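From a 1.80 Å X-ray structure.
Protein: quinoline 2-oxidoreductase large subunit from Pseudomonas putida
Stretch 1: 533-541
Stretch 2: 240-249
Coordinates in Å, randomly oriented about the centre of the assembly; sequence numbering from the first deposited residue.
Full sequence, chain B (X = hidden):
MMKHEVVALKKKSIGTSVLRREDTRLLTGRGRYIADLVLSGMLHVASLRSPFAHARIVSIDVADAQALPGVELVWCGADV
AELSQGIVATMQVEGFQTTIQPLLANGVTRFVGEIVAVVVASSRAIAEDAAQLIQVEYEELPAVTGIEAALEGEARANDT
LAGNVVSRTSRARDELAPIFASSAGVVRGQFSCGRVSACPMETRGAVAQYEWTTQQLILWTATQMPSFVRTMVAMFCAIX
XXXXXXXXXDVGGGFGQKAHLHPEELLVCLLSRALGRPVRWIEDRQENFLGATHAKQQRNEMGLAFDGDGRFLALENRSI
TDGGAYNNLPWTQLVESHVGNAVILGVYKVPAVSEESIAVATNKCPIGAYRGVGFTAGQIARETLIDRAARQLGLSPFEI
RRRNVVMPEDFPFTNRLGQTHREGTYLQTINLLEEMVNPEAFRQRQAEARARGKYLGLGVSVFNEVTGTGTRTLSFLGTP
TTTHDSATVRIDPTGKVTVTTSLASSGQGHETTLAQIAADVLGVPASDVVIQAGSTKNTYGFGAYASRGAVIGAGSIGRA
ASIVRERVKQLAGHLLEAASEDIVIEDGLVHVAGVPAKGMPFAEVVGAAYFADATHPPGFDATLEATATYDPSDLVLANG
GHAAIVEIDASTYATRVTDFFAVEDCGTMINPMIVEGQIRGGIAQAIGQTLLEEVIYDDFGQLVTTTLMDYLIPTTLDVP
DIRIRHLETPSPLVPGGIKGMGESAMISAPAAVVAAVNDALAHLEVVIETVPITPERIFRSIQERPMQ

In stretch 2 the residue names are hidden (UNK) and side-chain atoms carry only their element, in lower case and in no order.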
# COMPACT_ATOMS: atom_id res chain seq x y z
N ALA B 533 -4.93 12.75 3.37
CA ALA B 533 -5.77 12.92 2.19
C ALA B 533 -5.44 11.82 1.19
O ALA B 533 -4.51 11.06 1.39
CB ALA B 533 -5.51 14.28 1.57
N GLY B 534 -6.21 11.74 0.12
CA GLY B 534 -5.93 10.72 -0.89
C GLY B 534 -6.51 9.34 -0.65
O GLY B 534 -5.99 8.35 -1.18
N SER B 535 -7.56 9.25 0.17
CA SER B 535 -8.23 7.98 0.44
C SER B 535 -9.68 8.24 0.81
O SER B 535 -9.97 9.14 1.60
CB SER B 535 -7.56 7.23 1.59
OG SER B 535 -8.31 6.06 1.90
N THR B 536 -10.58 7.45 0.23
CA THR B 536 -12.01 7.59 0.50
C THR B 536 -12.46 6.68 1.64
O THR B 536 -13.67 6.53 1.89
CB THR B 536 -12.84 7.26 -0.76
OG1 THR B 536 -12.53 5.94 -1.22
CG2 THR B 536 -12.55 8.26 -1.87
N LYS B 537 -11.51 6.08 2.35
CA LYS B 537 -11.85 5.21 3.48
C LYS B 537 -12.60 5.97 4.57
O LYS B 537 -13.37 5.39 5.33
CB LYS B 537 -10.60 4.58 4.08
CG LYS B 537 -10.11 3.33 3.38
CD LYS B 537 -8.94 2.76 4.17
CE LYS B 537 -8.78 1.28 3.97
NZ LYS B 537 -7.72 0.76 4.88
N ASN B 538 -12.34 7.27 4.65
CA ASN B 538 -12.98 8.13 5.64
C ASN B 538 -13.18 9.53 5.08
O ASN B 538 -12.36 10.03 4.31
CB ASN B 538 -12.16 8.17 6.94
CG ASN B 538 -12.07 6.81 7.62
OD1 ASN B 538 -11.21 5.99 7.29
ND2 ASN B 538 -12.98 6.56 8.55
N THR B 539 -14.28 10.16 5.51
CA THR B 539 -14.73 11.48 5.10
C THR B 539 -15.30 11.37 3.68
O THR B 539 -15.14 10.35 3.02
CB THR B 539 -13.62 12.59 5.12
OG1 THR B 539 -12.73 12.44 4.00
CG2 THR B 539 -12.85 12.56 6.42
N TYR B 540 -16.00 12.42 3.25
CA TYR B 540 -16.60 12.44 1.92
C TYR B 540 -16.72 13.88 1.47
O TYR B 540 -17.24 14.72 2.20
CB TYR B 540 -17.98 11.78 1.96
CG TYR B 540 -18.59 11.59 0.59
CD1 TYR B 540 -19.17 12.65 -0.10
CD2 TYR B 540 -18.56 10.34 -0.03
CE1 TYR B 540 -19.70 12.47 -1.38
CE2 TYR B 540 -19.08 10.15 -1.30
CZ TYR B 540 -19.65 11.22 -1.97
OH TYR B 540 -20.13 11.04 -3.24
N GLY B 541 -16.26 14.17 0.26
CA GLY B 541 -16.34 15.53 -0.23
C GLY B 541 -16.23 15.67 -1.73
O GLY B 541 -15.80 14.75 -2.42
N UNK B 240 -21.01 -2.28 -5.88
CA UNK B 240 -21.38 -1.73 -4.57
C UNK B 240 -20.35 -0.71 -4.11
O UNK B 240 -19.16 -0.98 -4.09
c UNK B 240 -20.89 -3.75 -5.83
c UNK B 240 -21.47 -2.97 -3.68
c UNK B 240 -20.61 -3.98 -4.38
N UNK B 241 -20.83 0.48 -3.73
CA UNK B 241 -19.96 1.58 -3.33
C UNK B 241 -19.03 1.31 -2.16
O UNK B 241 -17.88 1.76 -2.16
o UNK B 241 -22.04 5.18 -2.36
c UNK B 241 -20.84 5.34 -2.68
o UNK B 241 -20.30 6.46 -2.77
c UNK B 241 -20.81 2.82 -3.02
c UNK B 241 -19.99 4.10 -2.94
N UNK B 242 -19.50 0.58 -1.15
CA UNK B 242 -18.67 0.31 0.01
C UNK B 242 -17.50 -0.61 -0.31
O UNK B 242 -16.56 -0.72 0.47
c UNK B 242 -21.07 -1.83 -0.26
n UNK B 242 -21.48 -3.13 -0.10
c UNK B 242 -20.90 -3.63 0.97
c UNK B 242 -20.23 -1.55 0.76
n UNK B 242 -20.14 -2.70 1.51
c UNK B 242 -19.52 -0.28 1.14
N UNK B 243 -17.57 -1.28 -1.46
CA UNK B 243 -16.50 -2.20 -1.86
C UNK B 243 -15.50 -1.49 -2.77
O UNK B 243 -14.68 -2.13 -3.43
c UNK B 243 -17.08 -3.42 -2.58
c UNK B 243 -18.07 -4.24 -1.75
c UNK B 243 -17.37 -4.71 -0.48
c UNK B 243 -18.56 -5.44 -2.54
N UNK B 244 -15.57 -0.17 -2.81
CA UNK B 244 -14.67 0.61 -3.64
C UNK B 244 -13.90 1.65 -2.83
O UNK B 244 -14.47 2.35 -2.00
c UNK B 244 -15.42 1.39 -4.73
c UNK B 244 -17.06 1.18 -6.68
c UNK B 244 -14.42 2.18 -5.58
c UNK B 244 -16.24 0.45 -5.62
N UNK B 245 -12.60 1.73 -3.08
CA UNK B 245 -11.78 2.74 -2.43
C UNK B 245 -11.00 3.45 -3.53
O UNK B 245 -10.42 2.80 -4.40
c UNK B 245 -8.70 2.71 -0.03
o UNK B 245 -8.54 1.48 0.06
c UNK B 245 -9.86 3.24 -0.87
c UNK B 245 -10.77 2.15 -1.45
o UNK B 245 -7.95 3.54 0.53
N UNK B 246 -11.02 4.77 -3.50
CA UNK B 246 -10.28 5.54 -4.48
C UNK B 246 -9.11 6.16 -3.72
O UNK B 246 -9.29 6.69 -2.63
c UNK B 246 -11.15 6.64 -5.10
c UNK B 246 -10.28 7.63 -5.87
c UNK B 246 -12.19 6.01 -6.03
N UNK B 247 -7.92 6.07 -4.29
CA UNK B 247 -6.72 6.63 -3.66
C UNK B 247 -6.13 7.67 -4.59
O UNK B 247 -6.14 7.49 -5.81
c UNK B 247 -5.69 5.54 -3.37
n UNK B 247 -5.61 2.55 -1.03
c UNK B 247 -6.12 4.58 -2.28
c UNK B 247 -5.02 1.40 -0.70
c UNK B 247 -5.08 3.51 -1.99
n UNK B 247 -5.59 0.60 0.18
n UNK B 247 -3.86 1.06 -1.25
N UNK B 248 -5.61 8.75 -4.03
CA UNK B 248 -5.02 9.80 -4.84
C UNK B 248 -3.56 9.98 -4.44
O UNK B 248 -3.27 10.32 -3.30
c UNK B 248 -5.74 11.15 -4.63
c UNK B 248 -7.25 10.96 -4.80
c UNK B 248 -5.22 12.18 -5.64
N UNK B 249 -2.64 9.73 -5.37
CA UNK B 249 -1.22 9.90 -5.04
C UNK B 249 -0.90 11.37 -5.22
O UNK B 249 -1.81 12.19 -5.30
c UNK B 249 -1.41 9.17 -7.28
c UNK B 249 -0.53 9.01 -6.07
c UNK B 249 -2.82 9.12 -6.70
O HOH W 1 -13.59 3.99 0.06

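Position 240 has three side-chain carbons, and they close a ring onto the backbone N; this is Pro240. It lies out of reach of stretch 1, but its O accepts a hydrogen bond from N of position 243 at 3.1 Å, bracing the turn that precedes the strand.

Position 241 has three carbons in an extended chain, the third carrying two oxygens, which makes it Glu241. Its carboxylate reaches the edge of the Tyr540 ring, near the ring plane, with OE1 4.2 Å from Tyr540 CE2. Both carboxylate oxygens are hydrogen-bonded elsewhere in the structure.

At position 242 one carbon leads to a five-membered ring of three carbons and two nitrogens, the imidazole of His242. It touches nothing on stretch 1. Position 243 has four carbons forked at the second, hence Leu243, also out of reach.

Position 244 again has four carbons, but the fork is at the first and one arm is two carbons long: Ile244. Its side-chain end leads away from stretch 1, so its part is played by the backbone. Water 1 donates to Ile244 O at 2.8 Å and is hydrogen-bonded to Thr536 OG1 at 2.6 Å, linking the two stretches.

Position 245 carries three carbons ending in two oxygens. One oxygen lies 2.9 Å from Ser535 OG and 3.6 Å from Lys537 CG. This is Glu245, whose chi1 and chi2 are both t, so the extended chain brings OE1 to the serine hydroxyl, which donates to it.

Position 246 has one carbon bearing two more, the mark of Val246. Its CB is 3.9 Å from Thr536 CG2, an apolar contact beside a nearly straight hydrogen bond from Val246 N to Thr536 OG1 (3.0 Å, 171° at the hydrogen).

Position 247 shows three carbons, a nitrogen, then a carbon with two further nitrogens: Arg247. Its guanidinium turns to its own strand, where NE lies 3.0 Å from Glu245 OE1 in a salt bridge and NH1 donates to Glu245 OE2 at 3.1 Å. Its CA contacts Gly534 O at 3.1 Å.

Position 248, with one carbon carrying two others, is Val248. Its N donates to Gly534 O at 2.9 Å. An ideal CB on Gly534 would fall 2.6 Å from Val248 O, a clash, and the phi/psi of 85/22 independently calls for glycine there. Position 249 closes three carbons onto its N and is Pro249; its CB points away and makes no contact.

The contact works as a short backbone pairing extended by side chains. Ser535 and Arg247 form a single bridge, CA to CA 4.6 Å, flanked by Val248 N to Gly534 O and by Thr536 N to Val246 O (3.2 Å, 136°). Thr536 OG1 then takes up Val246 N, while Glu245 OE1 receives both Ser535 OG and Arg247 NE. Ser535 OG in turn accepts from Lys537 N at 3.2 Å, tying this polar cluster to the local turn. Together the stretches bury 369 Å².

Stretch 2 240-249: PEHLIEVRVP
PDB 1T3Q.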